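Local coordinates for protein 2-hydroxyethylphosphonate dioxygenase (Streptomyces viridochromogenes, PDB 4YAR) that uses non-heme iron and dioxygen to convert 2-hydroxyethylphosphonate to hydroxymethylphosphonate and formate during biosynthesis of the antibiotic phosphinothricin tripeptide, at residues D349-H357 against K404-G412. The protein carries 1 engineered substitution. Numbering follows the deposited sequence.
Sequences DLIDHAENH and KFGSGAHLG
Lys404 meets Asp352 through a salt bridge, with Lys404 NZ 3.1 Å from Asp352 OD1. The ammonium approaches the syn side of the carboxylate, a little out of its plane. Lys404 holds CG anti to the backbone N (chi1 171°) and stays extended as far as CE. This carries the chain past the side chain of Asn356. A bend at the last torsion then turns NZ to the carboxylate. Tyr358 OH is a second hydrogen-bond partner of NZ, and a methyl of Leu350 lies nearby.

The backbones of His357 and Phe405 are joined by two hydrogen bonds. Phe405 N to His357 O is 2.8 Å and His357 N to Phe405 O is 2.9 Å. Strands 355-362 and 400-407 are thus antiparallel neighbours in a cupin-type beta barrel, where 400-407 runs between 355-362 and 335-343. At Asn356 and Gly406, a non-hydrogen-bonded pair, Phe405 O receives a CA-H...O contact from Asn356 CA. The bonds between Glu355 and Ser407 are weak. The side chains of His357 and Ser407 lie on the same face of the sheet. Ser407 OG sits at the edge of the His357 imidazole, 4.0 Å from His357 CD2. The Ser407 hydroxyl is hydrogen-bonded to Tyr197 OH, the Tyr197 ring stacks on Phe405, and Trp387 meets His357 edge-to-face.

Beyond the strands, the loop residues His353 and Leu411 join again. Leu411 N donates to His353 O over 2.8 Å, in the carbonyl plane. His353 ND1 donates to Leu411 O, which lies at the ring edge close to its plane; this bond is more bent, with 130° at the hydrogen. A cis peptide precedes Leu411, whose side chain packs on Trp416 and Leu419 of helix 413-420.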
ATOM      1  N   ASP A 349      11.207   7.001  19.261  1.00 28.64           N
ATOM      2  CA  ASP A 349      10.462   7.734  18.270  1.00 28.00           C
ATOM      3  C   ASP A 349      10.278   6.764  17.103  1.00 28.97           C
ATOM      4  O   ASP A 349      11.205   6.002  16.762  1.00 30.89           O
ATOM      5  CB  ASP A 349      11.131   9.064  17.863  1.00 30.48           C
ATOM      6  CG  ASP A 349      10.707  10.234  18.786  1.00 34.65           C
ATOM      7  OD1 ASP A 349      10.301   9.959  19.916  1.00 28.37           O
ATOM      8  OD2 ASP A 349      10.657  11.449  18.395  1.00 37.79           O
ATOM      9  N   LEU A 350       9.044   6.710  16.605  1.00 24.48           N
ATOM     10  CA  LEU A 350       8.719   6.053  15.356  1.00 21.48           C
ATOM     11  C   LEU A 350       8.578   7.083  14.239  1.00 21.58           C
ATOM     12  O   LEU A 350       7.900   8.131  14.382  1.00 20.92           O
ATOM     13  CB  LEU A 350       7.431   5.237  15.523  1.00 21.43           C
ATOM     14  CG  LEU A 350       7.471   4.268  16.686  1.00 21.72           C
ATOM     15  CD1 LEU A 350       6.078   3.769  17.010  1.00 24.05           C
ATOM     16  CD2 LEU A 350       8.398   3.089  16.467  1.00 23.44           C
ATOM     17  N   ILE A 351       9.217   6.788  13.124  1.00 24.16           N
ATOM     18  CA  ILE A 351       9.207   7.621  11.912  1.00 26.64           C
ATOM     19  C   ILE A 351       9.187   6.486  10.842  1.00 28.35           C
ATOM     20  O   ILE A 351      10.033   5.603  10.812  1.00 35.16           O
ATOM     21  CB  ILE A 351      10.369   8.645  11.759  1.00 30.59           C
ATOM     22  CG1 ILE A 351      10.731   9.358  13.090  1.00 36.62           C
ATOM     23  CG2 ILE A 351       9.970   9.783  10.819  1.00 33.03           C
ATOM     24  CD1 ILE A 351      11.836  10.443  13.017  1.00 37.31           C
ATOM     25  N   ASP A 352       8.137   6.423  10.043  1.00 21.64           N
ATOM     26  CA  ASP A 352       8.078   5.422   9.015  1.00 20.76           C
ATOM     27  C   ASP A 352       8.089   6.105   7.651  1.00 19.59           C
ATOM     28  O   ASP A 352       7.601   7.181   7.520  1.00 19.22           O
ATOM     29  CB  ASP A 352       6.745   4.635   9.084  1.00 20.46           C
ATOM     30  CG  ASP A 352       6.800   3.427  10.004  1.00 25.41           C
ATOM     31  OD1 ASP A 352       6.781   3.699  11.200  1.00 26.83           O
ATOM     32  OD2 ASP A 352       6.646   2.231   9.526  1.00 29.46           O
ATOM     33  N   HIS A 353       8.550   5.414   6.627  1.00 19.19           N
ATOM     34  CA  HIS A 353       8.598   6.050   5.277  1.00 18.98           C
ATOM     35  C   HIS A 353       7.299   6.064   4.428  1.00 18.01           C
ATOM     36  O   HIS A 353       7.308   6.452   3.241  1.00 17.68           O
ATOM     37  CB  HIS A 353       9.753   5.498   4.502  1.00 18.37           C
ATOM     38  CG  HIS A 353       9.576   4.090   4.050  1.00 19.38           C
ATOM     39  ND1 HIS A 353       8.764   3.764   2.986  1.00 18.93           N
ATOM     40  CD2 HIS A 353      10.182   2.937   4.440  1.00 17.27           C
ATOM     41  CE1 HIS A 353       8.841   2.468   2.771  1.00 20.59           C
ATOM     42  NE2 HIS A 353       9.727   1.953   3.594  1.00 18.18           N
ATOM     43  N   ALA A 354       6.213   5.575   5.027  1.00 16.71           N
ATOM     44  CA  ALA A 354       4.906   5.668   4.476  1.00 17.96           C
ATOM     45  C   ALA A 354       3.858   5.625   5.632  1.00 18.50           C
ATOM     46  O   ALA A 354       4.195   5.803   6.763  1.00 18.96           O
ATOM     47  CB  ALA A 354       4.709   4.539   3.463  1.00 16.59           C
ATOM     48  N   GLU A 355       2.594   5.385   5.303  1.00 19.52           N
ATOM     49  CA  GLU A 355       1.486   5.452   6.247  1.00 20.07           C
ATOM     50  C   GLU A 355       1.461   4.267   7.218  1.00 17.56           C
ATOM     51  O   GLU A 355       1.878   3.141   6.926  1.00 15.93           O
ATOM     52  CB  GLU A 355       0.156   5.507   5.505  1.00 23.71           C
ATOM     53  CG  GLU A 355      -0.025   6.674   4.553  1.00 28.44           C
ATOM     54  CD  GLU A 355      -1.381   6.689   3.856  1.00 30.54           C
ATOM     55  OE1 GLU A 355      -2.330   6.008   4.274  1.00 25.39           O
ATOM     56  OE2 GLU A 355      -1.484   7.466   2.908  1.00 44.69           O
ATOM     57  N   ASN A 356       0.963   4.545   8.405  1.00 16.58           N
ATOM     58  CA  ASN A 356       0.651   3.522   9.399  1.00 17.06           C
ATOM     59  C   ASN A 356      -0.821   3.595   9.809  1.00 15.69           C
ATOM     60  O   ASN A 356      -1.404   4.732   9.962  1.00 16.44           O
ATOM     61  CB  ASN A 356       1.441   3.736  10.722  1.00 18.40           C
ATOM     62  CG  ASN A 356       2.958   3.570  10.591  1.00 21.96           C
ATOM     63  OD1 ASN A 356       3.462   2.720   9.904  1.00 25.01           O
ATOM     64  ND2 ASN A 356       3.703   4.411  11.345  1.00 23.97           N
ATOM     65  N   HIS A 357      -1.392   2.425  10.129  1.00 15.11           N
ATOM     66  CA  HIS A 357      -2.660   2.350  10.775  1.00 14.85           C
ATOM     67  C   HIS A 357      -2.521   1.519  12.013  1.00 15.65           C
ATOM     68  O   HIS A 357      -1.861   0.393  11.952  1.00 15.07           O
ATOM     69  CB  HIS A 357      -3.731   1.688   9.857  1.00 15.91           C
ATOM     70  CG  HIS A 357      -4.010   2.422   8.593  1.00 15.06           C
ATOM     71  ND1 HIS A 357      -5.129   3.213   8.435  1.00 17.70           N
ATOM     72  CD2 HIS A 357      -3.375   2.452   7.413  1.00 16.01           C
ATOM     73  CE1 HIS A 357      -5.182   3.650   7.203  1.00 15.21           C
ATOM     74  NE2 HIS A 357      -4.119   3.243   6.581  1.00 17.35           N
ATOM     75  N   LYS A 404       0.232  -2.721  14.471  1.00 15.33           N
ATOM     76  CA  LYS A 404       0.766  -1.735  13.572  1.00 16.57           C
ATOM     77  C   LYS A 404       0.699  -2.281  12.155  1.00 15.72           C
ATOM     78  O   LYS A 404       1.394  -3.268  11.798  1.00 19.92           O
ATOM     79  CB  LYS A 404       2.193  -1.391  13.911  1.00 19.30           C
ATOM     80  CG  LYS A 404       2.873  -0.527  12.872  1.00 19.66           C
ATOM     81  CD  LYS A 404       4.192  -0.077  13.457  1.00 21.93           C
ATOM     82  CE  LYS A 404       4.941   0.845  12.514  1.00 26.99           C
ATOM     83  NZ  LYS A 404       5.421   1.953  13.310  1.00 27.39           N
ATOM     84  N   PHE A 405      -0.054  -1.619  11.325  1.00 16.47           N
ATOM     85  CA  PHE A 405      -0.163  -1.997   9.895  1.00 13.52           C
ATOM     86  C   PHE A 405       0.470  -0.896   9.079  1.00 15.82           C
ATOM     87  O   PHE A 405       0.441   0.298   9.436  1.00 19.97           O
ATOM     88  CB  PHE A 405      -1.623  -2.239   9.461  1.00 14.95           C
ATOM     89  CG  PHE A 405      -2.332  -3.331  10.198  1.00 15.59           C
ATOM     90  CD1 PHE A 405      -2.196  -4.669   9.790  1.00 16.48           C
ATOM     91  CD2 PHE A 405      -3.067  -3.064  11.324  1.00 15.31           C
ATOM     92  CE1 PHE A 405      -2.884  -5.696  10.443  1.00 16.24           C
ATOM     93  CE2 PHE A 405      -3.764  -4.078  11.973  1.00 16.21           C
ATOM     94  CZ  PHE A 405      -3.646  -5.396  11.550  1.00 15.49           C
ATOM     95  N   GLY A 406       0.939  -1.244   7.880  1.00 14.11           N
ATOM     96  CA  GLY A 406       1.492  -0.293   7.021  1.00 15.87           C
ATOM     97  C   GLY A 406       1.156  -0.533   5.572  1.00 15.27           C
ATOM     98  O   GLY A 406       1.098  -1.624   5.089  1.00 16.68           O
ATOM     99  N   SER A 407       0.914   0.576   4.890  1.00 18.06           N
ATOM    100  CA  SER A 407       0.617   0.564   3.460  1.00 18.87           C
ATOM    101  C   SER A 407       1.001   1.919   2.860  1.00 18.84           C
ATOM    102  O   SER A 407       1.422   2.819   3.585  1.00 18.13           O
ATOM    103  CB  SER A 407      -0.867   0.298   3.226  1.00 20.03           C
ATOM    104  OG  SER A 407      -1.739   1.190   3.943  1.00 20.97           O
ATOM    105  N   GLY A 408       0.754   2.121   1.566  1.00 16.71           N
ATOM    106  CA  GLY A 408       0.978   3.472   1.023  1.00 17.91           C
ATOM    107  C   GLY A 408       1.837   3.399  -0.222  1.00 18.90           C
ATOM    108  O   GLY A 408       2.870   2.714  -0.244  1.00 18.10           O
ATOM    109  N   ALA A 409       1.429   4.160  -1.232  1.00 20.36           N
ATOM    110  CA  ALA A 409       2.227   4.322  -2.462  1.00 22.07           C
ATOM    111  C   ALA A 409       3.466   5.202  -2.285  1.00 21.01           C
ATOM    112  O   ALA A 409       4.388   5.121  -3.083  1.00 22.25           O
ATOM    113  CB  ALA A 409       1.364   4.913  -3.538  1.00 22.97           C
ATOM    114  N   HIS A 410       3.510   6.061  -1.278  1.00 19.63           N
ATOM    115  CA  HIS A 410       4.571   7.043  -1.146  1.00 19.75           C
ATOM    116  C   HIS A 410       5.030   7.134   0.341  1.00 21.05           C
ATOM    117  O   HIS A 410       4.194   7.376   1.197  1.00 21.07           O
ATOM    118  CB  HIS A 410       4.032   8.397  -1.614  1.00 22.41           C
ATOM    119  CG  HIS A 410       3.497   8.352  -3.015  1.00 22.54           C
ATOM    120  ND1 HIS A 410       4.282   8.033  -4.102  1.00 23.50           N
ATOM    121  CD2 HIS A 410       2.257   8.602  -3.506  1.00 23.72           C
ATOM    122  CE1 HIS A 410       3.534   8.040  -5.191  1.00 26.93           C
ATOM    123  NE2 HIS A 410       2.306   8.389  -4.856  1.00 24.71           N
ATOM    124  N   LEU A 411       6.287   6.848   0.636  1.00 22.33           N
ATOM    125  CA  LEU A 411       7.269   6.307  -0.328  1.00 22.28           C
ATOM    126  C   LEU A 411       7.118   4.804  -0.359  1.00 22.06           C
ATOM    127  O   LEU A 411       7.188   4.162   0.680  1.00 22.04           O
ATOM    128  CB  LEU A 411       8.696   6.607   0.080  1.00 24.27           C
ATOM    129  CG  LEU A 411       9.166   8.038   0.144  1.00 30.72           C
ATOM    130  CD1 LEU A 411      10.631   8.122   0.564  1.00 29.64           C
ATOM    131  CD2 LEU A 411       9.022   8.656  -1.202  1.00 33.81           C
ATOM    132  N   GLY A 412       6.834   4.247  -1.529  1.00 17.71           N
ATOM    133  CA  GLY A 412       6.693   2.832  -1.682  1.00 17.32           C
ATOM    134  C   GLY A 412       7.895   2.303  -2.427  1.00 15.11           C
ATOM    135  O   GLY A 412       8.795   3.122  -2.808  1.00 16.19           O
TER